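Local atomic coordinates of 5-oxoprolinase subunit A (Thermus thermophilus, PDB entry 2DFA), a protein that probably cleaves 5-oxoproline to L-glutamate at the expense of ATP, working as one subunit of a complex with PxpB and PxpC. Residues A192-L197 with A235-L240; V161-E167 with A217-H223; V83-L88 with A127-A131; V59-G64 with Q90-L94. The contacts are given in a common frame with arbitrary orientation. Residue numbers count along the deposited sequence, not the author numbering.

Contact 1 of 4, residues A192-L197 with A235-L240; sequences AARRAL and AVREAL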
loop_
_atom_site.group_PDB
_atom_site.type_symbol
_atom_site.label_atom_id
_atom_site.label_comp_id
_atom_site.label_asym_id
_atom_site.label_seq_id
_atom_site.Cartn_x
_atom_site.Cartn_y
_atom_site.Cartn_z
ATOM N N ALA A 192 7.623 35.016 -14.853
ATOM C CA ALA A 192 7.195 33.770 -15.477
ATOM C C ALA A 192 6.240 34.031 -16.644
ATOM O O ALA A 192 6.314 33.422 -17.700
ATOM C CB ALA A 192 6.495 32.928 -14.413
ATOM N N ALA A 193 5.283 34.945 -16.406
ATOM C CA ALA A 193 4.386 35.332 -17.487
ATOM C C ALA A 193 5.165 35.978 -18.637
ATOM O O ALA A 193 4.903 35.763 -19.812
ATOM C CB ALA A 193 3.380 36.333 -16.922
ATOM N N ARG A 194 6.126 36.837 -18.246
ATOM C CA ARG A 194 7.006 37.456 -19.230
ATOM C C ARG A 194 7.708 36.399 -20.090
ATOM O O ARG A 194 7.741 36.459 -21.313
ATOM C CB ARG A 194 8.047 38.277 -18.466
ATOM C CG ARG A 194 8.665 39.377 -19.329
ATOM C CD ARG A 194 9.908 40.013 -18.683
ATOM N NE ARG A 194 9.806 40.043 -17.220
ATOM C CZ ARG A 194 8.857 40.826 -16.685
ATOM N NH1 ARG A 194 8.031 41.488 -17.474
ATOM N NH2 ARG A 194 8.796 40.980 -15.361
ATOM N N ARG A 195 8.320 35.424 -19.391
ATOM C CA ARG A 195 9.010 34.344 -20.089
ATOM C C ARG A 195 8.047 33.529 -20.959
ATOM O O ARG A 195 8.345 33.139 -22.078
ATOM C CB ARG A 195 9.661 33.444 -19.032
ATOM C CG ARG A 195 10.783 34.154 -18.270
ATOM C CD ARG A 195 11.218 33.389 -17.009
ATOM N NE ARG A 195 11.762 32.069 -17.349
ATOM C CZ ARG A 195 13.074 31.997 -17.636
ATOM N NH1 ARG A 195 13.813 33.092 -17.611
ATOM N NH2 ARG A 195 13.629 30.815 -17.913
ATOM N N ALA A 196 6.861 33.248 -20.390
ATOM C CA ALA A 196 5.872 32.481 -21.141
ATOM C C ALA A 196 5.548 33.131 -22.493
ATOM O O ALA A 196 5.561 32.498 -23.538
ATOM C CB ALA A 196 4.607 32.378 -20.290
ATOM N N LEU A 197 5.205 34.434 -22.438
ATOM C CA LEU A 197 4.924 35.164 -23.675
ATOM C C LEU A 197 6.068 35.002 -24.681
ATOM O O LEU A 197 5.875 34.735 -25.860
ATOM C CB LEU A 197 4.784 36.653 -23.322
ATOM C CG LEU A 197 3.330 37.129 -23.217
ATOM C CD1 LEU A 197 3.234 38.649 -23.037
ATOM C CD2 LEU A 197 2.509 36.796 -24.464
ATOM N N ALA A 235 -1.298 34.806 -13.643
ATOM C CA ALA A 235 -0.440 35.777 -14.307
ATOM C C ALA A 235 -0.094 35.348 -15.728
ATOM O O ALA A 235 -0.160 36.150 -16.658
ATOM C CB ALA A 235 0.837 35.983 -13.494
ATOM N N VAL A 236 0.269 34.080 -15.896
ATOM C CA VAL A 236 0.637 33.568 -17.210
ATOM C C VAL A 236 -0.510 33.573 -18.214
ATOM O O VAL A 236 -0.345 34.032 -19.344
ATOM C CB VAL A 236 1.208 32.134 -17.116
ATOM C CG1 VAL A 236 1.504 31.599 -18.508
ATOM C CG2 VAL A 236 2.475 32.134 -16.275
ATOM N N ARG A 237 -1.671 33.063 -17.812
ATOM C CA ARG A 237 -2.815 33.017 -18.715
ATOM C C ARG A 237 -3.241 34.416 -19.154
ATOM O O ARG A 237 -3.530 34.648 -20.328
ATOM C CB ARG A 237 -4.002 32.314 -18.053
ATOM C CG ARG A 237 -5.149 32.044 -19.018
ATOM C CD ARG A 237 -6.384 31.519 -18.303
ATOM N NE ARG A 237 -7.468 31.227 -19.239
ATOM C CZ ARG A 237 -7.462 30.218 -20.104
ATOM N NH1 ARG A 237 -6.426 29.392 -20.156
ATOM N NH2 ARG A 237 -8.487 30.039 -20.924
ATOM N N GLU A 238 -3.276 35.345 -18.205
ATOM C CA GLU A 238 -3.675 36.715 -18.505
ATOM C C GLU A 238 -2.703 37.397 -19.464
ATOM O O GLU A 238 -3.119 38.067 -20.411
ATOM C CB GLU A 238 -3.802 37.522 -17.208
ATOM C CG GLU A 238 -4.915 37.015 -16.296
ATOM C CD GLU A 238 -5.100 37.861 -15.050
ATOM O OE1 GLU A 238 -4.162 37.938 -14.227
ATOM O OE2 GLU A 238 -6.191 38.448 -14.892
ATOM N N ALA A 239 -1.409 37.220 -19.224
ATOM C CA ALA A 239 -0.398 37.818 -20.083
ATOM C C ALA A 239 -0.571 37.309 -21.509
ATOM O O ALA A 239 -0.410 38.059 -22.470
ATOM C CB ALA A 239 0.993 37.475 -19.568
ATOM N N LEU A 240 -0.911 36.031 -21.637
ATOM C CA LEU A 240 -1.103 35.419 -22.946
ATOM C C LEU A 240 -2.373 35.904 -23.640
ATOM O O LEU A 240 -2.361 36.189 -24.837
ATOM C CB LEU A 240 -1.142 33.892 -22.812
ATOM C CG LEU A 240 0.147 33.204 -22.348
ATOM C CD1 LEU A 240 -0.086 31.704 -22.219
ATOM C CD2 LEU A 240 1.263 33.483 -23.342
#

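Contact 2 of 4, residues V161-E167 with A217-H223; sequences VLEAFPE and ADTLCIH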
loop_
_atom_site.group_PDB
_atom_site.type_symbol
_atom_site.label_atom_id
_atom_site.label_comp_id
_atom_site.label_asym_id
_atom_site.label_seq_id
_atom_site.Cartn_x
_atom_site.Cartn_y
_atom_site.Cartn_z
ATOM N N VAL A 161 4.557 15.899 -28.176
ATOM C CA VAL A 161 4.189 17.268 -27.830
ATOM C C VAL A 161 5.314 17.862 -26.987
ATOM O O VAL A 161 5.657 17.319 -25.936
ATOM C CB VAL A 161 2.875 17.302 -27.011
ATOM C CG1 VAL A 161 2.522 18.731 -26.655
ATOM C CG2 VAL A 161 1.750 16.657 -27.802
ATOM N N LEU A 162 5.883 18.974 -27.448
ATOM C CA LEU A 162 6.986 19.621 -26.745
ATOM C C LEU A 162 6.567 20.543 -25.612
ATOM O O LEU A 162 5.792 21.481 -25.800
ATOM C CB LEU A 162 7.860 20.386 -27.742
ATOM C CG LEU A 162 8.415 19.523 -28.878
ATOM C CD1 LEU A 162 9.371 20.351 -29.730
ATOM C CD2 LEU A 162 9.139 18.310 -28.297
ATOM N N GLU A 163 7.110 20.273 -24.430
ATOM C CA GLU A 163 6.800 21.043 -23.236
ATOM C C GLU A 163 7.899 22.032 -22.862
ATOM O O GLU A 163 9.088 21.746 -23.007
ATOM C CB GLU A 163 6.545 20.081 -22.073
ATOM C CG GLU A 163 6.323 20.738 -20.734
ATOM C CD GLU A 163 5.850 19.747 -19.685
ATOM O OE1 GLU A 163 6.525 18.713 -19.485
ATOM O OE2 GLU A 163 4.801 20.008 -19.060
ATOM N N ALA A 164 7.484 23.202 -22.389
ATOM C CA ALA A 164 8.410 24.247 -21.963
ATOM C C ALA A 164 7.991 24.657 -20.558
ATOM O O ALA A 164 6.821 24.515 -20.186
ATOM C CB ALA A 164 8.343 25.447 -22.916
ATOM N N PHE A 165 8.938 25.173 -19.782
ATOM C CA PHE A 165 8.658 25.564 -18.408
ATOM C C PHE A 165 8.955 27.026 -18.109
ATOM O O PHE A 165 10.092 27.386 -17.815
ATOM C CB PHE A 165 9.463 24.685 -17.446
ATOM C CG PHE A 165 9.276 23.213 -17.674
ATOM C CD1 PHE A 165 9.884 22.580 -18.754
ATOM C CD2 PHE A 165 8.473 22.461 -16.821
ATOM C CE1 PHE A 165 9.694 21.219 -18.981
ATOM C CE2 PHE A 165 8.277 21.101 -17.040
ATOM C CZ PHE A 165 8.891 20.479 -18.125
ATOM N N PRO A 166 7.928 27.886 -18.164
ATOM C CA PRO A 166 8.134 29.309 -17.886
ATOM C C PRO A 166 8.633 29.589 -16.465
ATOM O O PRO A 166 9.177 30.659 -16.197
ATOM C CB PRO A 166 6.760 29.920 -18.163
ATOM C CG PRO A 166 5.814 28.786 -17.890
ATOM C CD PRO A 166 6.524 27.614 -18.517
ATOM N N GLU A 167 8.466 28.625 -15.565
ATOM C CA GLU A 167 8.901 28.801 -14.180
ATOM C C GLU A 167 10.297 28.269 -13.884
ATOM O O GLU A 167 10.793 28.412 -12.763
ATOM C CB GLU A 167 7.914 28.131 -13.226
ATOM C CG GLU A 167 6.503 28.680 -13.288
ATOM C CD GLU A 167 5.582 27.985 -12.299
ATOM O OE1 GLU A 167 5.729 28.220 -11.081
ATOM O OE2 GLU A 167 4.722 27.197 -12.741
ATOM N N ALA A 217 7.403 25.742 -27.625
ATOM C CA ALA A 217 6.442 25.358 -26.608
ATOM C C ALA A 217 5.058 24.996 -27.134
ATOM O O ALA A 217 4.237 25.878 -27.390
ATOM C CB ALA A 217 6.325 26.474 -25.583
ATOM N N ASP A 218 4.799 23.703 -27.300
ATOM C CA ASP A 218 3.481 23.265 -27.744
ATOM C C ASP A 218 2.603 23.413 -26.508
ATOM O O ASP A 218 1.416 23.729 -26.591
ATOM C CB ASP A 218 3.502 21.802 -28.200
ATOM C CG ASP A 218 4.312 21.595 -29.468
ATOM O OD1 ASP A 218 4.282 22.486 -30.346
ATOM O OD2 ASP A 218 4.963 20.535 -29.599
ATOM N N THR A 219 3.215 23.195 -25.348
ATOM C CA THR A 219 2.509 23.316 -24.083
ATOM C C THR A 219 3.439 23.907 -23.026
ATOM O O THR A 219 4.648 23.685 -23.056
ATOM C CB THR A 219 1.976 21.934 -23.600
ATOM O OG1 THR A 219 1.229 22.104 -22.389
ATOM C CG2 THR A 219 3.128 20.973 -23.352
ATOM N N LEU A 220 2.863 24.674 -22.110
ATOM C CA LEU A 220 3.611 25.303 -21.028
ATOM C C LEU A 220 3.196 24.675 -19.701
ATOM O O LEU A 220 2.016 24.686 -19.349
ATOM C CB LEU A 220 3.315 26.803 -20.982
ATOM C CG LEU A 220 3.704 27.645 -22.203
ATOM C CD1 LEU A 220 3.205 29.074 -22.012
ATOM C CD2 LEU A 220 5.211 27.622 -22.384
ATOM N N CYS A 221 4.164 24.141 -18.960
ATOM C CA CYS A 221 3.870 23.512 -17.675
ATOM C C CYS A 221 3.836 24.508 -16.526
ATOM O O CYS A 221 4.703 25.371 -16.413
ATOM C CB CYS A 221 4.903 22.430 -17.360
ATOM S SG CYS A 221 4.675 21.643 -15.734
ATOM N N ILE A 222 2.826 24.373 -15.672
ATOM C CA ILE A 222 2.668 25.238 -14.509
ATOM C C ILE A 222 2.721 24.384 -13.244
ATOM O O ILE A 222 2.080 23.335 -13.173
ATOM C CB ILE A 222 1.316 25.975 -14.531
ATOM C CG1 ILE A 222 1.161 26.746 -15.844
ATOM C CG2 ILE A 222 1.218 26.913 -13.337
ATOM C CD1 ILE A 222 2.303 27.700 -16.144
ATOM N N HIS A 223 3.487 24.834 -12.253
ATOM C CA HIS A 223 3.619 24.111 -10.989
ATOM C C HIS A 223 2.261 23.719 -10.413
ATOM O O HIS A 223 2.062 22.581 -9.984
ATOM C CB HIS A 223 4.377 24.966 -9.971
ATOM C CG HIS A 223 5.834 24.635 -9.867
ATOM N ND1 HIS A 223 6.661 24.552 -10.968
ATOM C CD2 HIS A 223 6.612 24.370 -8.791
ATOM C CE1 HIS A 223 7.886 24.249 -10.573
ATOM N NE2 HIS A 223 7.883 24.133 -9.257
HETATM O O HOH W 1 7.033 26.127 -15.507
#

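Contact 3 of 4, residues V83-L88 with A127-A131; sequences VYADVL and AIALA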
loop_
_atom_site.group_PDB
_atom_site.type_symbol
_atom_site.label_atom_id
_atom_site.label_comp_id
_atom_site.label_asym_id
_atom_site.label_seq_id
_atom_site.Cartn_x
_atom_site.Cartn_y
_atom_site.Cartn_z
ATOM N N VAL A 83 8.137 -0.953 -16.044
ATOM C CA VAL A 83 7.698 0.399 -16.423
ATOM C C VAL A 83 6.507 0.302 -17.388
ATOM O O VAL A 83 5.483 0.986 -17.235
ATOM C CB VAL A 83 8.851 1.182 -17.104
ATOM C CG1 VAL A 83 8.321 2.480 -17.736
ATOM C CG2 VAL A 83 9.932 1.497 -16.078
ATOM N N TYR A 84 6.656 -0.562 -18.383
ATOM C CA TYR A 84 5.613 -0.799 -19.381
ATOM C C TYR A 84 4.279 -1.215 -18.744
ATOM O O TYR A 84 3.223 -0.649 -19.052
ATOM C CB TYR A 84 6.086 -1.894 -20.338
ATOM C CG TYR A 84 5.056 -2.349 -21.345
ATOM C CD1 TYR A 84 4.815 -1.614 -22.509
ATOM C CD2 TYR A 84 4.341 -3.532 -21.147
ATOM C CE1 TYR A 84 3.887 -2.054 -23.454
ATOM C CE2 TYR A 84 3.414 -3.980 -22.086
ATOM C CZ TYR A 84 3.197 -3.237 -23.239
ATOM O OH TYR A 84 2.320 -3.702 -24.195
ATOM N N ALA A 85 4.329 -2.204 -17.854
ATOM C CA ALA A 85 3.131 -2.699 -17.188
ATOM C C ALA A 85 2.503 -1.655 -16.264
ATOM O O ALA A 85 1.282 -1.486 -16.240
ATOM C CB ALA A 85 3.459 -3.974 -16.388
ATOM N N ASP A 86 3.340 -0.959 -15.503
ATOM C CA ASP A 86 2.841 0.063 -14.583
ATOM C C ASP A 86 2.166 1.215 -15.323
ATOM O O ASP A 86 1.120 1.702 -14.898
ATOM C CB ASP A 86 3.987 0.591 -13.725
ATOM C CG ASP A 86 4.386 -0.383 -12.636
ATOM O OD1 ASP A 86 3.799 -1.487 -12.584
ATOM O OD2 ASP A 86 5.277 -0.042 -11.831
ATOM N N VAL A 87 2.766 1.648 -16.425
ATOM C CA VAL A 87 2.192 2.735 -17.218
ATOM C C VAL A 87 0.870 2.301 -17.844
ATOM O O VAL A 87 -0.106 3.058 -17.837
ATOM C CB VAL A 87 3.170 3.203 -18.321
ATOM C CG1 VAL A 87 2.473 4.185 -19.282
ATOM C CG2 VAL A 87 4.372 3.882 -17.671
ATOM N N LEU A 88 0.824 1.087 -18.389
ATOM C CA LEU A 88 -0.418 0.593 -18.992
ATOM C C LEU A 88 -1.543 0.557 -17.963
ATOM O O LEU A 88 -2.666 0.994 -18.224
ATOM C CB LEU A 88 -0.239 -0.825 -19.538
ATOM C CG LEU A 88 0.051 -1.000 -21.024
ATOM C CD1 LEU A 88 0.121 -2.488 -21.349
ATOM C CD2 LEU A 88 -1.050 -0.336 -21.841
ATOM N N ALA A 127 9.989 2.055 -22.919
ATOM C CA ALA A 127 8.912 1.323 -22.251
ATOM C C ALA A 127 7.657 2.181 -22.113
ATOM O O ALA A 127 6.547 1.704 -22.321
ATOM C CB ALA A 127 9.371 0.837 -20.868
ATOM N N ILE A 128 7.834 3.448 -21.757
ATOM C CA ILE A 128 6.698 4.347 -21.610
ATOM C C ILE A 128 6.026 4.530 -22.966
ATOM O O ILE A 128 4.802 4.416 -23.098
ATOM C CB ILE A 128 7.146 5.726 -21.093
ATOM C CG1 ILE A 128 7.699 5.594 -19.673
ATOM C CG2 ILE A 128 5.963 6.706 -21.132
ATOM C CD1 ILE A 128 8.280 6.879 -19.119
ATOM N N ALA A 129 6.845 4.809 -23.974
ATOM C CA ALA A 129 6.355 5.017 -25.327
ATOM C C ALA A 129 5.565 3.815 -25.841
ATOM O O ALA A 129 4.482 3.978 -26.401
ATOM C CB ALA A 129 7.529 5.322 -26.256
ATOM N N LEU A 130 6.096 2.608 -25.652
ATOM C CA LEU A 130 5.398 1.413 -26.117
ATOM C C LEU A 130 4.095 1.154 -25.366
ATOM O O LEU A 130 3.121 0.690 -25.956
ATOM C CB LEU A 130 6.317 0.190 -26.037
ATOM C CG LEU A 130 7.491 0.263 -27.028
ATOM C CD1 LEU A 130 8.307 -1.026 -26.969
ATOM C CD2 LEU A 130 6.955 0.496 -28.446
ATOM N N ALA A 131 4.070 1.452 -24.070
ATOM C CA ALA A 131 2.851 1.268 -23.280
ATOM C C ALA A 131 1.766 2.178 -23.839
ATOM O O ALA A 131 0.635 1.747 -24.065
ATOM C CB ALA A 131 3.104 1.611 -21.805
#

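Contact 4 of 4, residues V59-G64 with Q90-L94; sequences VGAHPG and QIGAL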
loop_
_atom_site.group_PDB
_atom_site.type_symbol
_atom_site.label_atom_id
_atom_site.label_comp_id
_atom_site.label_asym_id
_atom_site.label_seq_id
_atom_site.Cartn_x
_atom_site.Cartn_y
_atom_site.Cartn_z
ATOM N N VAL A 59 -8.092 16.245 -20.331
ATOM C CA VAL A 59 -7.433 15.396 -19.345
ATOM C C VAL A 59 -6.451 14.397 -19.944
ATOM O O VAL A 59 -6.762 13.699 -20.907
ATOM C CB VAL A 59 -8.489 14.632 -18.506
ATOM C CG1 VAL A 59 -7.806 13.634 -17.564
ATOM C CG2 VAL A 59 -9.322 15.628 -17.715
ATOM N N GLY A 60 -5.260 14.340 -19.357
ATOM C CA GLY A 60 -4.243 13.407 -19.806
ATOM C C GLY A 60 -3.780 12.607 -18.598
ATOM O O GLY A 60 -4.033 13.007 -17.460
ATOM N N ALA A 61 -3.104 11.486 -18.837
ATOM C CA ALA A 61 -2.613 10.644 -17.744
ATOM C C ALA A 61 -1.251 11.117 -17.253
ATOM O O ALA A 61 -0.397 11.527 -18.038
ATOM C CB ALA A 61 -2.529 9.184 -18.199
ATOM N N HIS A 62 -1.058 11.045 -15.941
ATOM C CA HIS A 62 0.178 11.461 -15.299
ATOM C C HIS A 62 0.712 10.243 -14.524
ATOM O O HIS A 62 0.744 10.241 -13.300
ATOM C CB HIS A 62 -0.136 12.623 -14.345
ATOM C CG HIS A 62 1.048 13.454 -13.965
ATOM N ND1 HIS A 62 2.100 13.696 -14.821
ATOM C CD2 HIS A 62 1.304 14.177 -12.846
ATOM C CE1 HIS A 62 2.950 14.532 -14.251
ATOM N NE2 HIS A 62 2.488 14.839 -13.053
ATOM N N PRO A 63 1.130 9.186 -15.243
ATOM C CA PRO A 63 1.649 7.979 -14.585
ATOM C C PRO A 63 2.971 8.177 -13.848
ATOM O O PRO A 63 3.825 8.962 -14.265
ATOM C CB PRO A 63 1.757 6.982 -15.736
ATOM C CG PRO A 63 2.111 7.870 -16.908
ATOM C CD PRO A 63 1.145 9.034 -16.712
ATOM N N GLY A 64 3.130 7.462 -12.738
ATOM C CA GLY A 64 4.351 7.577 -11.964
ATOM C C GLY A 64 4.821 6.257 -11.377
ATOM O O GLY A 64 4.210 5.207 -11.598
ATOM N N GLN A 90 -1.903 2.234 -15.204
ATOM C CA GLN A 90 -2.334 3.576 -14.831
ATOM C C GLN A 90 -3.159 4.271 -15.900
ATOM O O GLN A 90 -4.194 4.867 -15.604
ATOM C CB GLN A 90 -1.112 4.413 -14.466
ATOM C CG GLN A 90 -0.456 3.945 -13.159
ATOM C CD GLN A 90 0.786 4.729 -12.806
ATOM O OE1 GLN A 90 0.705 5.838 -12.274
ATOM N NE2 GLN A 90 1.949 4.158 -13.100
ATOM N N ILE A 91 -2.703 4.200 -17.144
ATOM C CA ILE A 91 -3.441 4.823 -18.242
ATOM C C ILE A 91 -4.827 4.201 -18.316
ATOM O O ILE A 91 -5.825 4.899 -18.483
ATOM C CB ILE A 91 -2.723 4.610 -19.595
ATOM C CG1 ILE A 91 -1.452 5.458 -19.643
ATOM C CG2 ILE A 91 -3.666 4.957 -20.751
ATOM C CD1 ILE A 91 -0.600 5.194 -20.879
ATOM N N GLY A 92 -4.887 2.880 -18.192
ATOM C CA GLY A 92 -6.172 2.202 -18.250
ATOM C C GLY A 92 -7.125 2.616 -17.147
ATOM O O GLY A 92 -8.312 2.867 -17.402
ATOM N N ALA A 93 -6.614 2.689 -15.918
ATOM C CA ALA A 93 -7.448 3.069 -14.784
ATOM C C ALA A 93 -8.073 4.445 -15.001
ATOM O O ALA A 93 -9.267 4.620 -14.797
ATOM C CB ALA A 93 -6.630 3.058 -13.489
ATOM N N LEU A 94 -7.260 5.419 -15.406
ATOM C CA LEU A 94 -7.769 6.767 -15.642
ATOM C C LEU A 94 -8.783 6.781 -16.785
ATOM O O LEU A 94 -9.825 7.441 -16.692
ATOM C CB LEU A 94 -6.616 7.734 -15.953
ATOM C CG LEU A 94 -7.049 9.157 -16.341
ATOM C CD1 LEU A 94 -7.840 9.793 -15.209
ATOM C CD2 LEU A 94 -5.827 9.995 -16.677
#

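Contact 1 of 4, residues A192-L197 with A235-L240
A193, L197 and V236 give up the most surface where these two helices meet, their short axes 8.3 Å apart and crossing at -44°. A193 sits where the backbones come closest, its CA only 4.2 Å from that of V236. A methyl group is about all that fits there: A193 CB lies 3.6 Å from A235 O, 3.9 Å from V236 CA and 3.7 Å from A239 CB. One turn on, where the axes have spread, the longer L197 fills the wider gap, placing CD1 3.7 Å from A239 O and CD2 3.7 Å from L240 CD2. V236 works from the other helix. Its CG1 meets A196 CB at 3.7 Å, and its branched side chain also packs on L5 of strand 2-9, so it lies between the partner helix and the sheet, as does L240. No hydrogen bond links the segments; small and aliphatic groups do all the joining. The helices run in the same general direction, packed on each other and on the strands like the outer helices of a beta/alpha barrel, the fold expected of this family.

Contact 2 of 4, residues V161-E167 with A217-H223
At the apolar centre, A164 CB lies 3.5 Å from A217 CB and 3.9 Å from L220 CD2, while P166 extends the patch, its CD 4.1 Å from L220 CD2 and its CG 4.1 Å from I222 CD1. F165 adds an oblique sulfur-aromatic contact, C221 SG standing 4.9 Å from its ring centroid. Parallel strand pairing runs through this packing: T219 N donates to L162 O (3.1 Å), A164 N to T219 O (3.0 Å) and C221 N to A164 O (3.0 Å). Beyond the strand pairing, two carboxylates accept backbone N-H groups: D218 OD2 from L162 N (2.8 Å), and E167 OE2 from H223 N (2.7 Å). Beside E167, a water bridges its N (2.9 Å) to C221 O (2.6 Å). E163 and T219 share the polar face, where E163 forms a salt bridge with K109 and T219 hydrogen-bonds to D4. The opposite face, with A164 and L220, packs against A196 and M199 of helix 189-201; strands 141-143 and 2-9 flank the pair.

Contact 3 of 4, residues V83-L88 with A127-A131
A127 opens the second segment with its CB 3.7 Å from V83 CG1, and its carbonyl O reaches the edge of the Y84 ring, 3.7 Å from CD1. The small alanine lets Y84 pass close: their CA atoms are 4.9 Å apart. I128 follows; although its CA-to-CB bond leads away, its CG1 comes within 3.7 Å of V83 CG1 and 4.2 Å of V87 CG2, while it also packs on L114 and A118 of helix 112-120. Helices 80-100 and 122-135 thus meet by apolar packing, with no hydrogen bond between the segments, as neighbouring helices do around the outside of a parallel alpha/beta barrel, with local axes 8.1 Å apart at -43°. L130 lies at the margin, its CB 4.2 Å from Y84 CE1. A131 is the most deeply covered: having only a methyl, it lets Y84 CE1 approach its CA to 3.5 Å, while its CB meets V87 CG1 at 3.7 Å and its O lies 3.5 Å from L88 CD2. Y84 and L88 also pack against A100 of the second subunit.

Contact 4 of 4, residues V59-G64 with Q90-L94
Two hydrogen bonds tie the side-chain amide of Q90 to the backbone of G64: G64 N donates to Q90 OE1 (3.0 Å) and Q90 NE2 donates to G64 O (2.9 Å). Glutamine suits the place because one amide group both accepts and donates, answering both backbone groups of a single residue; NE2 also donates to D86 O in its own helix. The bonds tie the end of segment 59-64 to helix 80-100, which follows it in the sequence and runs back along it at 145°, a beta-alpha unit of the parallel barrel. P63 has no N-H to offer, so the amide pairs with the next residue, G64; P63 CA packs 3.3 Å from Q90 OE1. H62 turns away from the helix, towards D8 and H111, with which it may form a metal site that is vacant here. Farther along, packing takes over. A61 CB lies 4.1 Å from I91 CG1, and V59 CG1 lies 4.2 Å from L94 CD2. Leucine is long enough to span from helix to strand, while G60 and A61 leave it room: L94 CD2 rests 3.6 Å from G60 O and just 3.4 Å from A61 CA.

In the fold
The contacts form two groups within one barrel. Contacts 1 and 2 have centres 12 Å apart and touch, R195 NE probably making a weak hydrogen bond to P166 O at 3.2 Å; each strand of contact 2 is followed in the chain by a helix of contact 1. Contacts 3 and 4 share helix 80-100, with centres 11 Å apart, and both touch the second subunit. Contacts 1 and 3, 34 Å apart between centres, lie on opposite sides of the chain's centre. Contacts 2 and 4 reach the same sheet, about 7 Å apart at their nearest atoms. Contact 4 supplies H62 to the possible metal site with D8 and H111, and the side chain of C221 in contact 2 lies near those residues without touching them.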